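Long-range contacts in iron transport multicopper oxidase FET3 (Saccharomyces cerevisiae, PDB 1ZPU), which oxidises ferrous to ferric iron with dioxygen, using four bound copper ions, so that yeast can take up iron with high affinity: residues D17-R22 against P167-V172; M253-D258 against Q269-S274; E308-E313 against V448-A453; A400-Q405 against P433-T438. All blocks are in the same frame, centred on the assembly; numbering follows the deposited sequence.

Contact 1 (D17-R22 against P167-V172). With MAN (alpha-D-mannopyranose), chain H; NAG (2-acetamido-2-deoxy-beta-D-glucopyranose), chain B; NAG (2-acetamido-2-deoxy-beta-D-glucopyranose), chain C.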
# COMPACT_ATOMS: atom_id res chain seq x y z
N ASP A 17 15.35 -16.07 1.84
CA ASP A 17 15.39 -16.64 0.51
C ASP A 17 15.62 -18.13 0.49
O ASP A 17 14.96 -18.88 -0.25
CB ASP A 17 16.59 -15.99 -0.20
CG ASP A 17 16.22 -15.53 -1.53
OD1 ASP A 17 15.01 -15.69 -1.79
OD2 ASP A 17 17.07 -15.01 -2.29
N GLY A 18 16.59 -18.56 1.29
CA GLY A 18 17.21 -19.84 1.12
C GLY A 18 18.59 -19.69 0.52
O GLY A 18 19.38 -20.63 0.52
N LEU A 19 18.91 -18.50 0.01
CA LEU A 19 20.20 -18.32 -0.68
C LEU A 19 21.11 -17.12 -0.32
O LEU A 19 22.09 -16.87 -1.01
CB LEU A 19 20.06 -18.43 -2.20
CG LEU A 19 18.83 -18.14 -3.04
CD1 LEU A 19 19.28 -18.34 -4.44
CD2 LEU A 19 17.67 -19.09 -2.76
N LYS A 20 20.80 -16.42 0.77
CA LYS A 20 21.63 -15.31 1.21
C LYS A 20 21.34 -14.96 2.65
O LYS A 20 20.25 -14.49 2.97
CB LYS A 20 21.37 -14.08 0.33
CG LYS A 20 22.63 -13.35 -0.12
CD LYS A 20 23.41 -12.74 1.04
CE LYS A 20 24.70 -12.06 0.57
NZ LYS A 20 24.40 -10.89 -0.32
N SER A 21 22.31 -15.19 3.53
CA SER A 21 22.18 -14.66 4.88
C SER A 21 22.46 -13.16 4.81
O SER A 21 23.43 -12.72 4.23
CB SER A 21 23.07 -15.36 5.91
OG SER A 21 22.36 -15.49 7.14
N ARG A 22 21.56 -12.40 5.40
CA ARG A 22 21.40 -11.02 5.05
C ARG A 22 20.68 -10.35 6.22
O ARG A 22 19.79 -10.96 6.83
CB ARG A 22 20.54 -11.03 3.79
CG ARG A 22 20.15 -9.72 3.26
CD ARG A 22 18.69 -9.72 2.97
NE ARG A 22 18.08 -8.59 3.65
CZ ARG A 22 17.38 -7.64 3.06
NH1 ARG A 22 17.14 -7.70 1.75
NH2 ARG A 22 16.89 -6.65 3.78
N PRO A 167 14.61 -7.57 -8.10
CA PRO A 167 14.63 -8.46 -6.94
C PRO A 167 15.22 -9.82 -7.28
O PRO A 167 15.39 -10.13 -8.46
CB PRO A 167 13.15 -8.61 -6.58
CG PRO A 167 12.40 -8.24 -7.77
CD PRO A 167 13.25 -7.39 -8.65
N GLN A 168 15.55 -10.63 -6.28
CA GLN A 168 16.25 -11.88 -6.53
C GLN A 168 15.35 -13.09 -6.53
O GLN A 168 15.69 -14.09 -7.15
CB GLN A 168 17.41 -12.05 -5.56
CG GLN A 168 18.69 -11.32 -6.00
CD GLN A 168 18.49 -9.81 -6.12
OE1 GLN A 168 18.49 -9.08 -5.13
NE2 GLN A 168 18.29 -9.34 -7.35
N ASN A 169 14.21 -13.00 -5.86
CA ASN A 169 13.26 -14.10 -5.75
C ASN A 169 11.90 -13.66 -5.26
O ASN A 169 11.76 -12.63 -4.60
CB ASN A 169 13.78 -15.16 -4.77
CG ASN A 169 14.53 -16.27 -5.46
OD1 ASN A 169 14.03 -16.90 -6.42
ND2 ASN A 169 15.73 -16.54 -4.98
N LEU A 170 10.89 -14.48 -5.56
CA LEU A 170 9.59 -14.38 -4.91
C LEU A 170 9.57 -15.21 -3.63
O LEU A 170 10.12 -16.31 -3.58
CB LEU A 170 8.48 -14.88 -5.86
CG LEU A 170 8.20 -14.01 -7.09
CD1 LEU A 170 7.04 -14.52 -7.91
CD2 LEU A 170 7.95 -12.57 -6.67
N ILE A 171 8.93 -14.67 -2.59
CA ILE A 171 8.77 -15.39 -1.34
C ILE A 171 7.31 -15.44 -0.87
O ILE A 171 6.49 -14.64 -1.30
CB ILE A 171 9.70 -14.80 -0.26
CG1 ILE A 171 9.46 -13.29 -0.11
CG2 ILE A 171 11.14 -15.08 -0.62
CD1 ILE A 171 10.05 -12.73 1.13
N VAL A 172 7.00 -16.45 -0.05
CA VAL A 172 5.71 -16.58 0.65
C VAL A 172 5.98 -16.82 2.11
O VAL A 172 6.85 -17.62 2.46
CB VAL A 172 4.82 -17.80 0.17
CG1 VAL A 172 3.62 -17.33 -0.54
CG2 VAL A 172 5.59 -18.83 -0.65
C1 MAN H . 19.24 -18.57 -7.91
C2 MAN H . 17.74 -18.46 -8.11
C3 MAN H . 17.35 -17.09 -8.67
C4 MAN H . 18.00 -15.99 -7.84
C5 MAN H . 19.50 -16.18 -7.78
C6 MAN H . 20.11 -15.12 -6.89
O2 MAN H . 17.10 -18.61 -6.87
O3 MAN H . 15.95 -16.93 -8.62
O4 MAN H . 17.71 -14.74 -8.41
O5 MAN H . 19.76 -17.44 -7.21
O6 MAN H . 21.47 -15.42 -6.75
C1 NAG B . 13.53 -23.89 -2.35
C2 NAG B . 14.65 -23.51 -1.36
C3 NAG B . 15.83 -22.82 -2.03
C4 NAG B . 16.32 -23.55 -3.28
C5 NAG B . 15.08 -23.82 -4.13
C6 NAG B . 15.39 -24.66 -5.36
C7 NAG B . 14.13 -22.50 0.87
C8 NAG B . 14.10 -23.78 1.66
N2 NAG B . 14.11 -22.54 -0.46
O3 NAG B . 16.92 -22.68 -1.15
O4 NAG B . 17.25 -22.71 -3.94
O5 NAG B . 14.19 -24.60 -3.37
O6 NAG B . 15.71 -25.94 -4.88
O7 NAG B . 14.12 -21.42 1.43
C1 NAG C . 18.57 -23.29 -4.05
C2 NAG C . 19.23 -22.85 -5.36
C3 NAG C . 20.72 -23.15 -5.43
C4 NAG C . 21.46 -22.75 -4.15
C5 NAG C . 20.69 -23.37 -2.98
C6 NAG C . 21.33 -23.07 -1.63
C7 NAG C . 17.79 -22.91 -7.34
C8 NAG C . 17.44 -23.71 -8.57
N2 NAG C . 18.62 -23.51 -6.50
O3 NAG C . 21.27 -22.49 -6.54
O4 NAG C . 22.77 -23.27 -4.24
O5 NAG C . 19.36 -22.88 -2.95
O6 NAG C . 21.04 -21.74 -1.27
O7 NAG C . 17.30 -21.79 -7.15

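Contact 2 (M253-D258 against Q269-S274). With NAG (2-acetamido-2-deoxy-beta-D-glucopyranose), chain L; MAN (alpha-D-mannopyranose), chain H.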
# COMPACT_ATOMS: atom_id res chain seq x y z
N MET A 253 1.18 -21.75 -6.71
CA MET A 253 2.03 -21.10 -7.69
C MET A 253 1.98 -19.58 -7.61
O MET A 253 0.91 -18.99 -7.59
CB MET A 253 1.59 -21.56 -9.07
CG MET A 253 2.71 -21.60 -10.08
SD MET A 253 3.80 -23.03 -9.94
CE MET A 253 2.88 -24.00 -8.79
N GLN A 254 3.15 -18.96 -7.54
CA GLN A 254 3.25 -17.50 -7.66
C GLN A 254 4.23 -17.11 -8.79
O GLN A 254 5.27 -17.74 -8.98
CB GLN A 254 3.55 -16.84 -6.30
CG GLN A 254 4.94 -16.96 -5.80
CD GLN A 254 5.08 -16.67 -4.29
OE1 GLN A 254 5.32 -17.59 -3.51
NE2 GLN A 254 4.98 -15.40 -3.90
N LYS A 255 3.87 -16.07 -9.55
CA LYS A 255 4.65 -15.70 -10.73
C LYS A 255 4.88 -14.20 -10.78
O LYS A 255 3.96 -13.43 -10.50
CB LYS A 255 3.90 -16.17 -11.98
CG LYS A 255 4.70 -16.12 -13.26
CD LYS A 255 3.84 -16.50 -14.45
CE LYS A 255 4.68 -16.86 -15.66
NZ LYS A 255 5.97 -16.11 -15.73
N PHE A 256 6.10 -13.78 -11.13
CA PHE A 256 6.43 -12.37 -11.33
C PHE A 256 5.57 -11.79 -12.45
O PHE A 256 5.27 -12.47 -13.43
CB PHE A 256 7.87 -12.25 -11.83
CG PHE A 256 8.89 -11.99 -10.77
CD1 PHE A 256 9.60 -13.04 -10.21
CD2 PHE A 256 9.21 -10.69 -10.40
CE1 PHE A 256 10.57 -12.80 -9.26
CE2 PHE A 256 10.19 -10.43 -9.46
CZ PHE A 256 10.87 -11.48 -8.88
N ASP A 257 5.20 -10.52 -12.32
CA ASP A 257 4.78 -9.73 -13.47
C ASP A 257 6.03 -9.07 -14.06
O ASP A 257 6.39 -7.95 -13.69
CB ASP A 257 3.77 -8.68 -13.05
CG ASP A 257 3.34 -7.78 -14.18
OD1 ASP A 257 2.45 -6.94 -13.92
OD2 ASP A 257 3.88 -7.88 -15.31
N ASP A 258 6.69 -9.78 -14.97
CA ASP A 258 8.03 -9.37 -15.39
C ASP A 258 8.00 -8.13 -16.28
O ASP A 258 9.02 -7.51 -16.57
CB ASP A 258 8.77 -10.54 -16.05
CG ASP A 258 7.98 -11.15 -17.18
OD1 ASP A 258 7.91 -12.40 -17.26
OD2 ASP A 258 7.42 -10.38 -17.99
N GLN A 269 14.50 -16.85 -11.19
CA GLN A 269 13.33 -17.71 -11.16
C GLN A 269 12.08 -16.86 -11.22
O GLN A 269 11.69 -16.26 -10.22
CB GLN A 269 13.33 -18.61 -9.93
CG GLN A 269 14.40 -19.70 -9.97
CD GLN A 269 14.24 -20.65 -11.17
OE1 GLN A 269 13.18 -21.28 -11.35
NE2 GLN A 269 15.28 -20.75 -12.00
N LEU A 270 11.47 -16.77 -12.39
CA LEU A 270 10.31 -15.92 -12.57
C LEU A 270 9.08 -16.51 -11.90
O LEU A 270 8.20 -15.77 -11.41
CB LEU A 270 10.02 -15.69 -14.05
CG LEU A 270 10.96 -14.78 -14.84
CD1 LEU A 270 10.41 -14.63 -16.26
CD2 LEU A 270 11.16 -13.43 -14.15
N ASN A 271 9.02 -17.84 -11.85
CA ASN A 271 7.89 -18.47 -11.18
C ASN A 271 8.28 -19.44 -10.10
O ASN A 271 9.18 -20.22 -10.27
CB ASN A 271 6.81 -18.99 -12.17
CG ASN A 271 7.38 -19.60 -13.41
OD1 ASN A 271 8.10 -20.58 -13.33
ND2 ASN A 271 7.05 -19.04 -14.58
N ALA A 272 7.61 -19.36 -8.96
CA ALA A 272 7.99 -20.11 -7.76
C ALA A 272 6.89 -21.08 -7.34
O ALA A 272 5.70 -20.75 -7.38
CB ALA A 272 8.29 -19.16 -6.65
N THR A 273 7.29 -22.29 -6.93
CA THR A 273 6.34 -23.34 -6.56
C THR A 273 6.36 -23.60 -5.05
O THR A 273 7.42 -23.80 -4.45
CB THR A 273 6.65 -24.71 -7.25
OG1 THR A 273 6.79 -24.56 -8.67
CG2 THR A 273 5.58 -25.73 -6.95
N SER A 274 5.17 -23.60 -4.46
CA SER A 274 4.97 -24.08 -3.10
C SER A 274 4.01 -25.27 -3.10
O SER A 274 3.52 -25.68 -4.16
CB SER A 274 4.44 -22.97 -2.20
OG SER A 274 5.51 -22.26 -1.62
C1 NAG L . 6.85 -19.99 -15.69
C2 NAG L . 7.64 -20.93 -16.59
C3 NAG L . 7.22 -20.88 -18.06
C4 NAG L . 5.75 -21.16 -18.23
C5 NAG L . 5.05 -20.11 -17.36
C6 NAG L . 3.53 -20.29 -17.40
C7 NAG L . 9.96 -21.62 -16.33
C8 NAG L . 9.56 -22.92 -15.68
N2 NAG L . 9.05 -20.66 -16.47
O3 NAG L . 7.89 -21.86 -18.82
O4 NAG L . 5.45 -21.06 -19.61
O5 NAG L . 5.47 -20.18 -15.99
O6 NAG L . 3.19 -21.48 -16.74
O7 NAG L . 11.13 -21.50 -16.71
C1 MAN H . 19.24 -18.57 -7.91
C2 MAN H . 17.74 -18.46 -8.11
C3 MAN H . 17.35 -17.09 -8.67
C4 MAN H . 18.00 -15.99 -7.84
C5 MAN H . 19.50 -16.18 -7.78
C6 MAN H . 20.11 -15.12 -6.89
O2 MAN H . 17.10 -18.61 -6.87
O3 MAN H . 15.95 -16.93 -8.62
O4 MAN H . 17.71 -14.74 -8.41
O5 MAN H . 19.76 -17.44 -7.21
O6 MAN H . 21.47 -15.42 -6.75

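Contact 3 (E308-E313 against V448-A453)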
# COMPACT_ATOMS: atom_id res chain seq x y z
N GLU A 308 -23.31 0.04 -2.69
CA GLU A 308 -23.44 1.48 -2.62
C GLU A 308 -23.49 2.02 -4.04
O GLU A 308 -22.61 1.75 -4.85
CB GLU A 308 -22.26 2.08 -1.82
CG GLU A 308 -22.40 1.93 -0.29
CD GLU A 308 -21.09 2.20 0.50
OE1 GLU A 308 -20.08 2.64 -0.10
OE2 GLU A 308 -21.09 1.96 1.74
N ALA A 309 -24.54 2.77 -4.36
CA ALA A 309 -24.68 3.36 -5.69
C ALA A 309 -23.53 4.33 -5.98
O ALA A 309 -23.00 4.96 -5.06
CB ALA A 309 -25.99 4.07 -5.79
N ILE A 310 -23.13 4.42 -7.25
CA ILE A 310 -22.12 5.38 -7.68
C ILE A 310 -22.45 6.77 -7.17
O ILE A 310 -23.59 7.20 -7.24
CB ILE A 310 -21.94 5.39 -9.23
CG1 ILE A 310 -20.85 6.39 -9.65
CG2 ILE A 310 -23.29 5.60 -9.95
CD1 ILE A 310 -20.49 6.36 -11.13
N TYR A 311 -21.45 7.48 -6.63
CA TYR A 311 -21.68 8.82 -6.11
C TYR A 311 -22.07 9.76 -7.22
O TYR A 311 -21.62 9.58 -8.35
CB TYR A 311 -20.44 9.36 -5.41
CG TYR A 311 -20.07 8.62 -4.15
CD1 TYR A 311 -18.81 8.05 -3.99
CD2 TYR A 311 -20.99 8.48 -3.10
CE1 TYR A 311 -18.46 7.38 -2.84
CE2 TYR A 311 -20.66 7.80 -1.95
CZ TYR A 311 -19.39 7.25 -1.83
OH TYR A 311 -19.05 6.59 -0.68
N GLY A 312 -22.90 10.75 -6.89
CA GLY A 312 -23.34 11.76 -7.85
C GLY A 312 -22.21 12.62 -8.37
O GLY A 312 -21.04 12.41 -8.02
N GLU A 313 -22.54 13.59 -9.20
CA GLU A 313 -21.52 14.43 -9.82
C GLU A 313 -20.53 15.00 -8.80
O GLU A 313 -20.93 15.51 -7.75
CB GLU A 313 -22.15 15.52 -10.70
CG GLU A 313 -22.81 14.99 -11.98
CD GLU A 313 -21.82 14.29 -12.93
OE1 GLU A 313 -21.47 14.90 -13.97
OE2 GLU A 313 -21.40 13.13 -12.66
N VAL A 448 -10.37 6.38 -12.94
CA VAL A 448 -11.15 7.38 -12.24
C VAL A 448 -11.76 6.74 -11.01
O VAL A 448 -12.43 5.71 -11.09
CB VAL A 448 -12.25 8.01 -13.13
CG1 VAL A 448 -12.95 9.13 -12.39
CG2 VAL A 448 -11.69 8.53 -14.42
N ILE A 449 -11.50 7.36 -9.86
CA ILE A 449 -12.04 6.91 -8.60
C ILE A 449 -12.82 8.03 -7.95
O ILE A 449 -12.53 9.21 -8.18
CB ILE A 449 -10.95 6.42 -7.63
CG1 ILE A 449 -9.90 7.51 -7.40
CG2 ILE A 449 -10.30 5.16 -8.17
CD1 ILE A 449 -8.93 7.20 -6.26
N ARG A 450 -13.82 7.66 -7.15
CA ARG A 450 -14.64 8.62 -6.42
C ARG A 450 -14.84 8.19 -4.98
O ARG A 450 -14.97 6.99 -4.69
CB ARG A 450 -15.99 8.81 -7.09
CG ARG A 450 -15.95 9.69 -8.30
CD ARG A 450 -17.34 10.01 -8.75
NE ARG A 450 -17.35 10.21 -10.19
CZ ARG A 450 -18.45 10.29 -10.93
NH1 ARG A 450 -19.65 10.19 -10.37
NH2 ARG A 450 -18.34 10.46 -12.24
N PHE A 451 -14.88 9.17 -4.08
CA PHE A 451 -15.14 8.94 -2.67
C PHE A 451 -15.71 10.20 -2.02
O PHE A 451 -15.52 11.30 -2.54
CB PHE A 451 -13.88 8.47 -1.92
CG PHE A 451 -12.80 9.53 -1.80
CD1 PHE A 451 -12.65 10.25 -0.62
CD2 PHE A 451 -11.93 9.78 -2.85
CE1 PHE A 451 -11.66 11.21 -0.51
CE2 PHE A 451 -10.93 10.73 -2.73
CZ PHE A 451 -10.80 11.45 -1.56
N LYS A 452 -16.40 10.04 -0.90
CA LYS A 452 -16.95 11.15 -0.14
C LYS A 452 -15.96 11.62 0.92
O LYS A 452 -15.39 10.81 1.64
CB LYS A 452 -18.25 10.71 0.54
CG LYS A 452 -19.13 11.85 1.01
CD LYS A 452 -20.25 11.34 1.89
CE LYS A 452 -21.21 12.44 2.22
NZ LYS A 452 -22.32 11.89 3.04
N ALA A 453 -15.74 12.92 1.02
CA ALA A 453 -14.88 13.45 2.07
C ALA A 453 -15.65 13.50 3.40
O ALA A 453 -16.14 14.55 3.83
CB ALA A 453 -14.34 14.82 1.70

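Contact 4 (A400-Q405 against P433-T438)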
# COMPACT_ATOMS: atom_id res chain seq x y z
N ALA A 400 -11.83 3.77 1.42
CA ALA A 400 -11.98 2.81 0.34
C ALA A 400 -12.77 3.54 -0.74
O ALA A 400 -13.89 3.99 -0.51
CB ALA A 400 -12.71 1.58 0.81
N PHE A 401 -12.19 3.69 -1.93
CA PHE A 401 -12.83 4.46 -2.99
C PHE A 401 -13.66 3.62 -3.95
O PHE A 401 -13.49 2.41 -4.01
CB PHE A 401 -11.78 5.24 -3.78
CG PHE A 401 -10.59 4.42 -4.13
CD1 PHE A 401 -9.42 4.54 -3.41
CD2 PHE A 401 -10.64 3.52 -5.19
CE1 PHE A 401 -8.30 3.77 -3.72
CE2 PHE A 401 -9.54 2.74 -5.51
CZ PHE A 401 -8.36 2.86 -4.78
N GLN A 402 -14.53 4.27 -4.70
CA GLN A 402 -15.27 3.62 -5.79
C GLN A 402 -14.45 3.69 -7.07
O GLN A 402 -14.03 4.77 -7.49
CB GLN A 402 -16.63 4.30 -6.03
CG GLN A 402 -17.52 4.37 -4.80
CD GLN A 402 -18.96 4.78 -5.10
OE1 GLN A 402 -19.24 5.47 -6.08
NE2 GLN A 402 -19.89 4.36 -4.23
N THR A 403 -14.23 2.53 -7.69
CA THR A 403 -13.54 2.47 -8.97
C THR A 403 -14.56 2.54 -10.08
O THR A 403 -15.28 1.56 -10.32
CB THR A 403 -12.76 1.15 -9.12
OG1 THR A 403 -11.89 0.97 -7.99
CG2 THR A 403 -11.93 1.17 -10.38
N ILE A 404 -14.63 3.67 -10.75
CA ILE A 404 -15.68 3.87 -11.77
C ILE A 404 -15.18 3.74 -13.22
O ILE A 404 -15.97 3.45 -14.12
CB ILE A 404 -16.45 5.19 -11.56
CG1 ILE A 404 -15.56 6.39 -11.84
CG2 ILE A 404 -17.00 5.26 -10.14
CD1 ILE A 404 -16.34 7.62 -12.12
N GLN A 405 -13.88 3.96 -13.43
CA GLN A 405 -13.22 3.62 -14.70
C GLN A 405 -11.77 3.22 -14.49
O GLN A 405 -11.06 3.83 -13.70
CB GLN A 405 -13.29 4.76 -15.74
CG GLN A 405 -12.43 4.49 -16.98
CD GLN A 405 -12.78 5.35 -18.19
OE1 GLN A 405 -13.93 5.39 -18.65
NE2 GLN A 405 -11.77 6.03 -18.73
N PRO A 433 -20.31 0.56 -8.21
CA PRO A 433 -18.89 0.37 -8.47
C PRO A 433 -18.22 -0.49 -7.41
O PRO A 433 -18.67 -0.53 -6.27
CB PRO A 433 -18.32 1.79 -8.38
CG PRO A 433 -19.48 2.69 -8.51
CD PRO A 433 -20.61 1.96 -7.88
N MET A 434 -17.15 -1.15 -7.82
CA MET A 434 -16.28 -1.86 -6.91
C MET A 434 -15.64 -0.85 -5.96
O MET A 434 -15.53 0.33 -6.29
CB MET A 434 -15.23 -2.63 -7.72
CG MET A 434 -14.11 -3.23 -6.92
SD MET A 434 -12.71 -2.10 -6.76
CE MET A 434 -11.76 -2.42 -8.23
N ARG A 435 -15.24 -1.31 -4.78
CA ARG A 435 -14.56 -0.48 -3.79
C ARG A 435 -13.32 -1.18 -3.24
O ARG A 435 -13.36 -2.38 -2.94
CB ARG A 435 -15.51 -0.14 -2.65
CG ARG A 435 -16.17 1.20 -2.76
CD ARG A 435 -17.65 1.12 -2.43
NE ARG A 435 -17.93 0.43 -1.18
CZ ARG A 435 -18.98 -0.37 -0.99
NH1 ARG A 435 -19.83 -0.57 -1.99
NH2 ARG A 435 -19.18 -0.96 0.17
N ARG A 436 -12.22 -0.42 -3.11
CA ARG A 436 -11.01 -0.91 -2.48
C ARG A 436 -10.08 0.26 -2.13
O ARG A 436 -10.45 1.42 -2.34
CB ARG A 436 -10.30 -1.93 -3.36
CG ARG A 436 -9.78 -1.45 -4.73
CD ARG A 436 -9.22 -2.62 -5.55
NE ARG A 436 -8.53 -3.56 -4.66
CZ ARG A 436 -8.18 -4.80 -4.98
NH1 ARG A 436 -8.45 -5.30 -6.17
NH2 ARG A 436 -7.55 -5.54 -4.08
N ASP A 437 -8.90 -0.04 -1.59
CA ASP A 437 -7.97 1.01 -1.19
C ASP A 437 -6.73 1.09 -2.08
O ASP A 437 -5.95 2.03 -1.98
CB ASP A 437 -7.61 0.93 0.30
CG ASP A 437 -6.87 -0.34 0.67
OD1 ASP A 437 -7.32 -0.99 1.65
OD2 ASP A 437 -5.86 -0.69 0.00
N THR A 438 -6.57 0.11 -2.95
CA THR A 438 -5.38 0.06 -3.79
C THR A 438 -5.79 -0.48 -5.15
O THR A 438 -6.43 -1.51 -5.25
CB THR A 438 -4.28 -0.81 -3.11
OG1 THR A 438 -4.10 -0.36 -1.75
CG2 THR A 438 -2.96 -0.73 -3.87

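Contact 1 (D17-R22 against P167-V172)
At the junction of the first two plastocyanin-like domains, beside an N-linked glycan, Asp17 meets Asn169 side chain to side chain. The two groups cross at about a right angle, with the carboxylate and amide planes 74° apart. Asn169 ND2 gives two weak hydrogen bonds to the acid, a straight one to Asp17 OD2 (3.4 Å, 173°) and a more bent one to Asp17 OD1. The methylene of Asn169 is near as well, its CB 3.3 Å from Asp17 OD1. Ile171 adds CG2, the branch anti to its carbonyl carbon, 4.1 Å from Asp17 OD1. The second carboxylate oxygen, OD2, has another partner in His144 NE2. An alanine in place of Asp17 would probably leave both His144 NE2 and Asn169 ND2 without this acceptor, the amide then held mainly by the mannose. Both domains have the cupredoxin fold, and the loop between strands 2-14 and 22-27 of the first lies against an outermost strand, 169-172, of the second, where Gln168 and Asn169 both face Trp142 in a classic beta bulge. Sugars complete the interface. Asn169 ND2 also donates to mannose O2 (3.1 Å, 160°), while mannose O3 is near both Asn169 OD1 and Gln168 O. Leu19 reaches the same amide tip to tip, its CD2 3.9 Å from Asn169 ND2, and its other methyl, CD1, lies against the mannose. Gly18 O accepts a 2.7 Å bond from O6 of an N-acetylglucosamine of the glycan.

Contact 2 (M253-D258 against Q269-S274)
Backbone pairing between neighbouring antiparallel strands, with Gln254 opposite Ala272, makes this contact, which lies in the second plastocyanin-like domain. Gln254 N donates to Ala272 O at 3.1 Å, and Ala272 N returns a bond to Gln254 O at 2.8 Å. Phe256 N continues the ladder to Leu270 O, which also lies in the plane of the Phe256 ring at its edge, 3.3 Å from CD1. These strands, 250-256 and 271-277, are adjacent in one of the two sheets of the cupredoxin sandwich. On the face bearing Met253, Lys255 and Asn271, side chains run in pairs. Lys255 and Asn271 lie side by side, pointing the same way. With CG anti to the backbone N (chi1 -168°), Lys255 brings that atom to 3.7 Å from Asn271 CB. Asn271 ND2 is covalently joined to C1 of an N-acetylglucosamine, whose ring oxygen O5 is 3.4 Å from Lys255 CE. An alanine in place of Lys255 would probably open a gap beside the glycosylated asparagine and allow that side chain and its first sugar more freedom to turn. Next along this face, Met253 CE packs 3.7 Å from Thr273 CG2. Past the ladder, Gln269 N donates to mannose O3 at 3.0 Å.

Contact 3 (E308-E313 against V448-A453)
Tyr311 and Arg450 both have CG anti to their own carbonyl carbon, beside the backbone N (chi1 -67° and -78°); each CB points toward the other segment, and these torsions set the tyrosine CG on the side of the strand and the arginine CG on the side of the loop. The setting is the third plastocyanin-like domain, a cupredoxin sandwich: the irregular run 308-313, just before strand 316-326, runs across the C-terminal half of strand 446-452. From CG to NE the arginine chain is extended, and it carries the guanidinium out to the loop. There NH1 gives a weak hydrogen bond to Tyr311 O (2.9 Å, N-H...O angle 124°), with the carbonyl at the edge of the guanidinium, near its plane. The charged group has a stronger mate elsewhere, a salt bridge from NE to Glu381 OE1 on the neighbouring strand 379-386, which would fix the rotation of the guanidinium. Ile310 comes over one face of that plane, its CD1 4.0 Å from Arg450 NH1. Glu313 OE2 is also near, 4.1 Å from Arg450 NH2, but well out of the guanidinium plane, so the attraction is one of charge alone and is likely to be modest. The tyrosine side chain works on the strand backbone instead. Its ring meets the peptide between Phe451 and Lys452, with CE1 3.7 Å from Phe451 CA and 3.9 Å from Lys452 N. In the plane of the ring, at its edge, stands Arg450 O, 4.0 Å from Tyr311 CD1.

Contact 4 (A400-Q405 against P433-T438)
Phe401 and Arg436 open the backbone bonding, as an antiparallel hydrogen-bonded pair. Phe401 N donates to Arg436 O at 2.9 Å, and Arg436 N answers to Phe401 O at 3.2 Å. Further along, Thr403 N donates to Met434 O, and between these bonds Arg435 CA makes a CA-H...O contact with Phe401 O. One aromatic contact uses the same carbonyl as the first bond. The Phe401 side chain has CG between its backbone N and carbonyl carbon (chi1 46°), and the ring receives Arg436 O over the centre of one face, 3.2 Å above the plane. Apolar and sulfur packing follows on both sides of the ladder. Thr403 and Met434 lie side by side, with Thr403 OG1 3.4 Å from both SD and CE of Met434. On the other face, Gln402 CG runs alongside Arg435 CG at 4.0 Å. At the end of the pairing, Pro433 CG packs on Ile404 CG2 at 3.9 Å. The polar ends have mates outside: Gln402 OE1 accepts from Tyr311 N, and Arg435 NH1 donates to Glu306 O. Charges form the last group. Arg436 makes salt bridges to Asp299 and Asp216, while Asp437 pairs with Arg235 and takes a hydrogen bond from Thr438 OG1. Asp437 OD2 also bonds His62 NE2, and Asp437 O bonds His395 ND1, so this residue is second-shell to a type 3 and a type 2 copper ligand. Strand 434-436, one of the two outermost strands of its cupredoxin sheet, thus leads directly into the surroundings of the trinuclear copper cluster of multicopper oxidases.

In the fold
The four contacts fall into two groups on the cupredoxin framework. Contacts 1 and 2 touch, through Ile171 O and Gln254 NE2 and Leu170 packed on Phe256, and both reach the same mannose; glycan chemistry is part of each. Contacts 3 and 4 have centres about 9 Å apart and use neighbouring strands, 446-452 and 401-406, of one sheet, with backbone bonds joining Arg450 to Gln402. Contact 3 reaches the surface and relies on a weak bond and ring packing, whereas contact 4 is buried and ladder-bonded, its charged side chains forming salt bridges outside it. Contact 1, joining two domains, is buried; contact 2, partly so, pairs strands as contact 4 does, in another sheet and away from copper.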